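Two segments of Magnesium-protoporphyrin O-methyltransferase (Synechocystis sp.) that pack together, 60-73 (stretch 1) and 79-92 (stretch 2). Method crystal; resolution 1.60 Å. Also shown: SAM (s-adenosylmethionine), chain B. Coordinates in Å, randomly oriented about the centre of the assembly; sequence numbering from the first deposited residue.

Stretch 1, residues 60-73: NLPGLLVCDAGCGV
Stretch 2, residues 79-92: PLAQAGALVYGSDI

The apolar centre of the contact is built from Leu61 and Val66 of stretch 1 and Leu80, Ala83 and Ala85 of stretch 2. Leu61 is in the t rotamer, with chi2 at 54°. Its CA-to-CB bond points sideways, but its end comes nearer to stretch 2. CD2 of Leu61 lies 3.6 Å from CB of Ala83 and 4.0 Å from CD2 of Leu80, and CD1 of Leu61 lies 3.7 Å from CB of Ala85. Val66, also t, places CG1 4.1 Å from CD1 of Leu80 and CG2 4.2 Å from CB of Ala85. Leu80 is m at chi1 and t at chi2, and belongs to a helix that ends at Gln82.

Val66 belongs to the first of two strands, 65-69 and 86-91. They are parallel, 17° apart in direction, and their axes approach to 4.6 Å. The register pairs Leu65 with Leu86, Val66 with Val87, Cys67 with Tyr88, Asp68 with Gly89 and Ala69 with Ser90, with CA atoms 4.5 to 5.3 Å apart. One face of the sheet carries Leu65, Cys67, Ala69, Leu86, Tyr88 and Ser90. The other carries Val66, Asp68 and Val87, and Gly89 has no side chain to add.

On the first face, CD1 of Leu65 meets CD1 of Leu86 at 3.7 Å. Leu65 has chi1 at -94°, between wells; Leu86 is m, then t. Tyr88 is m, with chi2 at 74°, and its CE1 is 4.4 Å from CG of Leu65.

The backbone ladder alternates between the strands. Leu86 N donates to Leu64 O (2.8 Å), Val66 N to Leu86 O (2.9 Å), Tyr88 N to Val66 O (2.8 Å), Asp68 N to Tyr88 O (2.9 Å) and Ser90 N to Asp68 O (3.0 Å). Each stretch thus supplies both donors and acceptors.

Before the strands, two turns meet. A type II turn from Leu61 to Leu64 is closed by Leu64 N to Leu61 O at 3.0 Å. The helix ends in a Schellman motif, with Gly84 at phi 104° and psi -1°. Gly63 N donates to Gly84 O at 2.8 Å, nearly straight at 171°. Gly63, at 88°/-4°, and Gly84 both have backbone angles that call for glycine. An ideal CB on Gly84 would also lie only 3.2 Å from CA of Pro62.

At the polar edge, the loop after strand 65-69 meets the last residues of strand 86-91. Ser90 O accepts from Cys71 N at 2.8 Å and, weakly, from Gly70 N at 2.7 Å. Gly70 has phi 76° and psi 50°; Cys71 is p. Gly72 N donates to OD2 of Asp91 at 2.8 Å. Asp91 is t, with chi2 at -76°. Its carboxylate also accepts both ribose hydroxyls of SAM: O2' to OD1 at 2.5 Å and O3' to OD2 at 2.8 Å. SAM N donates to Gly70 O at 2.7 Å. Gly72, at 61°/-131°, has no room for a side chain, since an ideal CB would clash with SAM CB at 2.7 Å.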

# COMPACT_ATOMS: atom_id res chain seq x y z
N ASN A 60 -1.47 9.60 -18.00
CA ASN A 60 -0.85 8.42 -18.59
C ASN A 60 -1.21 7.12 -17.87
O ASN A 60 -0.54 6.10 -18.05
CB ASN A 60 0.67 8.57 -18.61
CG ASN A 60 1.27 8.60 -17.22
OD1 ASN A 60 0.59 8.89 -16.24
ND2 ASN A 60 2.56 8.29 -17.13
N LEU A 61 -2.26 7.15 -17.06
CA LEU A 61 -2.65 5.98 -16.28
C LEU A 61 -3.14 4.78 -17.11
O LEU A 61 -2.80 3.64 -16.79
CB LEU A 61 -3.67 6.36 -15.20
CG LEU A 61 -3.92 5.32 -14.11
CD1 LEU A 61 -2.62 4.89 -13.46
CD2 LEU A 61 -4.89 5.87 -13.07
N PRO A 62 -3.94 5.01 -18.17
CA PRO A 62 -4.32 3.84 -18.98
C PRO A 62 -3.12 3.10 -19.56
O PRO A 62 -2.32 3.70 -20.28
CB PRO A 62 -5.16 4.45 -20.10
CG PRO A 62 -5.75 5.67 -19.49
CD PRO A 62 -4.69 6.21 -18.58
N GLY A 63 -2.99 1.82 -19.22
CA GLY A 63 -1.91 1.00 -19.72
C GLY A 63 -0.64 1.05 -18.88
O GLY A 63 0.32 0.33 -19.16
N LEU A 64 -0.64 1.89 -17.85
CA LEU A 64 0.54 2.05 -17.00
C LEU A 64 0.76 0.82 -16.12
O LEU A 64 -0.17 0.32 -15.49
CB LEU A 64 0.40 3.30 -16.13
CG LEU A 64 1.66 3.77 -15.42
CD1 LEU A 64 2.66 4.33 -16.43
CD2 LEU A 64 1.33 4.82 -14.36
N LEU A 65 2.00 0.34 -16.07
CA LEU A 65 2.32 -0.80 -15.21
C LEU A 65 2.54 -0.34 -13.77
O LEU A 65 3.48 0.40 -13.48
CB LEU A 65 3.55 -1.55 -15.72
CG LEU A 65 3.25 -2.75 -16.62
CD1 LEU A 65 2.70 -2.29 -17.97
CD2 LEU A 65 4.49 -3.62 -16.81
N VAL A 66 1.67 -0.81 -12.88
CA VAL A 66 1.68 -0.39 -11.49
C VAL A 66 1.78 -1.59 -10.56
O VAL A 66 1.03 -2.56 -10.70
CB VAL A 66 0.41 0.41 -11.14
CG1 VAL A 66 0.41 0.81 -9.67
CG2 VAL A 66 0.28 1.63 -12.03
N CYS A 67 2.71 -1.52 -9.61
CA CYS A 67 2.81 -2.52 -8.55
C CYS A 67 2.19 -1.96 -7.28
O CYS A 67 2.57 -0.88 -6.82
CB CYS A 67 4.27 -2.88 -8.30
SG CYS A 67 4.57 -3.92 -6.84
N ASP A 68 1.20 -2.67 -6.74
CA ASP A 68 0.57 -2.31 -5.47
C ASP A 68 1.02 -3.31 -4.41
O ASP A 68 0.45 -4.39 -4.28
CB ASP A 68 -0.96 -2.33 -5.63
CG ASP A 68 -1.70 -1.78 -4.42
OD1 ASP A 68 -1.04 -1.29 -3.47
OD2 ASP A 68 -2.95 -1.83 -4.43
N ALA A 69 2.06 -2.94 -3.67
CA ALA A 69 2.69 -3.83 -2.70
C ALA A 69 2.05 -3.71 -1.33
O ALA A 69 2.03 -2.63 -0.73
CB ALA A 69 4.18 -3.54 -2.62
N GLY A 70 1.54 -4.83 -0.81
CA GLY A 70 0.76 -4.82 0.41
C GLY A 70 -0.64 -4.29 0.11
O GLY A 70 -1.14 -3.41 0.80
N CYS A 71 -1.26 -4.86 -0.92
CA CYS A 71 -2.48 -4.31 -1.50
C CYS A 71 -3.73 -4.47 -0.63
O CYS A 71 -4.77 -3.87 -0.94
CB CYS A 71 -2.73 -4.93 -2.88
SG CYS A 71 -3.08 -6.70 -2.84
N GLY A 72 -3.65 -5.26 0.43
CA GLY A 72 -4.79 -5.48 1.29
C GLY A 72 -5.96 -6.09 0.54
O GLY A 72 -5.78 -7.07 -0.18
N VAL A 73 -7.15 -5.52 0.70
CA VAL A 73 -8.33 -6.01 0.01
C VAL A 73 -8.56 -5.28 -1.32
O VAL A 73 -9.66 -5.29 -1.86
CB VAL A 73 -9.61 -5.91 0.88
CG1 VAL A 73 -9.48 -6.80 2.12
CG2 VAL A 73 -9.88 -4.47 1.28
N PRO A 79 -9.66 0.68 -7.95
CA PRO A 79 -9.89 1.93 -8.69
C PRO A 79 -8.81 2.27 -9.72
O PRO A 79 -9.13 2.92 -10.72
CB PRO A 79 -9.95 3.00 -7.59
CG PRO A 79 -9.34 2.37 -6.39
CD PRO A 79 -9.64 0.90 -6.50
N LEU A 80 -7.57 1.85 -9.51
CA LEU A 80 -6.54 2.07 -10.52
C LEU A 80 -6.83 1.24 -11.77
O LEU A 80 -6.68 1.73 -12.89
CB LEU A 80 -5.14 1.75 -9.98
CG LEU A 80 -4.60 2.74 -8.95
CD1 LEU A 80 -3.18 2.36 -8.54
CD2 LEU A 80 -4.63 4.17 -9.50
N ALA A 81 -7.27 0.00 -11.58
CA ALA A 81 -7.63 -0.86 -12.70
C ALA A 81 -8.85 -0.31 -13.43
O ALA A 81 -8.92 -0.37 -14.66
CB ALA A 81 -7.89 -2.28 -12.22
N GLN A 82 -9.81 0.22 -12.68
CA GLN A 82 -10.99 0.84 -13.26
C GLN A 82 -10.60 2.01 -14.16
O GLN A 82 -11.26 2.27 -15.17
CB GLN A 82 -11.94 1.32 -12.15
CG GLN A 82 -12.71 0.20 -11.47
CD GLN A 82 -13.52 0.67 -10.28
OE1 GLN A 82 -13.03 1.42 -9.43
NE2 GLN A 82 -14.77 0.22 -10.19
N ALA A 83 -9.52 2.70 -13.80
CA ALA A 83 -9.04 3.84 -14.57
C ALA A 83 -8.12 3.42 -15.72
O ALA A 83 -7.61 4.27 -16.46
CB ALA A 83 -8.33 4.83 -13.66
N GLY A 84 -7.92 2.12 -15.88
CA GLY A 84 -7.17 1.60 -17.01
C GLY A 84 -5.74 1.13 -16.75
O GLY A 84 -5.07 0.66 -17.67
N ALA A 85 -5.27 1.25 -15.51
CA ALA A 85 -3.91 0.82 -15.19
C ALA A 85 -3.77 -0.70 -15.27
O ALA A 85 -4.75 -1.43 -15.09
CB ALA A 85 -3.50 1.31 -13.81
N LEU A 86 -2.56 -1.16 -15.57
CA LEU A 86 -2.24 -2.57 -15.49
C LEU A 86 -1.66 -2.82 -14.11
O LEU A 86 -0.48 -2.54 -13.87
CB LEU A 86 -1.24 -2.96 -16.58
CG LEU A 86 -1.72 -2.66 -18.00
CD1 LEU A 86 -0.72 -3.18 -19.02
CD2 LEU A 86 -3.10 -3.26 -18.24
N VAL A 87 -2.50 -3.32 -13.22
CA VAL A 87 -2.17 -3.37 -11.80
C VAL A 87 -1.75 -4.77 -11.35
O VAL A 87 -2.43 -5.76 -11.61
CB VAL A 87 -3.36 -2.91 -10.94
CG1 VAL A 87 -3.00 -2.95 -9.46
CG2 VAL A 87 -3.79 -1.51 -11.35
N TYR A 88 -0.62 -4.82 -10.65
CA TYR A 88 -0.12 -6.06 -10.08
C TYR A 88 -0.09 -5.89 -8.57
O TYR A 88 0.81 -5.26 -8.02
CB TYR A 88 1.27 -6.38 -10.63
CG TYR A 88 1.27 -6.63 -12.12
CD1 TYR A 88 1.12 -5.58 -13.03
CD2 TYR A 88 1.40 -7.92 -12.63
CE1 TYR A 88 1.10 -5.81 -14.39
CE2 TYR A 88 1.37 -8.15 -13.99
CZ TYR A 88 1.23 -7.10 -14.86
OH TYR A 88 1.21 -7.34 -16.22
N GLY A 89 -1.11 -6.42 -7.91
CA GLY A 89 -1.24 -6.28 -6.47
C GLY A 89 -0.75 -7.52 -5.76
O GLY A 89 -0.94 -8.64 -6.24
N SER A 90 -0.10 -7.32 -4.62
CA SER A 90 0.37 -8.45 -3.84
C SER A 90 0.28 -8.12 -2.36
O SER A 90 0.35 -6.96 -1.96
CB SER A 90 1.81 -8.81 -4.22
OG SER A 90 2.66 -7.69 -4.08
N ASP A 91 0.12 -9.16 -1.55
CA ASP A 91 0.01 -9.00 -0.11
C ASP A 91 0.53 -10.26 0.57
O ASP A 91 0.41 -11.35 0.02
CB ASP A 91 -1.44 -8.73 0.29
CG ASP A 91 -1.56 -8.14 1.68
OD1 ASP A 91 -1.40 -8.89 2.67
OD2 ASP A 91 -1.83 -6.92 1.79
N ILE A 92 1.12 -10.10 1.75
CA ILE A 92 1.69 -11.24 2.46
C ILE A 92 0.58 -12.14 3.02
O ILE A 92 0.82 -13.32 3.32
CB ILE A 92 2.64 -10.77 3.59
CG1 ILE A 92 3.57 -11.91 4.02
CG2 ILE A 92 1.85 -10.20 4.77
CD1 ILE A 92 4.66 -11.47 4.98
N SAM B . -2.15 -0.96 1.14
CA SAM B . -3.51 -1.38 1.46
C SAM B . -4.45 -0.19 1.55
O SAM B . -4.02 0.93 1.84
OXT SAM B . -5.65 -0.31 1.33
CB SAM B . -3.56 -2.22 2.74
CG SAM B . -3.05 -1.57 4.02
SD SAM B . -3.26 -2.64 5.47
CE SAM B . -3.15 -1.45 6.83
C5' SAM B . -1.62 -3.38 5.58
C4' SAM B . -1.46 -4.56 4.63
O4' SAM B . -0.09 -4.78 4.40
C3' SAM B . -2.03 -5.86 5.19
O3' SAM B . -2.93 -6.41 4.26
C2' SAM B . -0.83 -6.76 5.34
O2' SAM B . -1.14 -8.11 5.05
C1' SAM B . 0.14 -6.16 4.34
N9 SAM B . 1.55 -6.46 4.62
C8 SAM B . 2.20 -6.36 5.82
N7 SAM B . 3.48 -6.73 5.64
C5 SAM B . 3.66 -7.07 4.34
C6 SAM B . 4.76 -7.51 3.62
N6 SAM B . 5.93 -7.68 4.23
N1 SAM B . 4.63 -7.78 2.28
C2 SAM B . 3.41 -7.60 1.65
N3 SAM B . 2.32 -7.16 2.37
C4 SAM B . 2.45 -6.90 3.69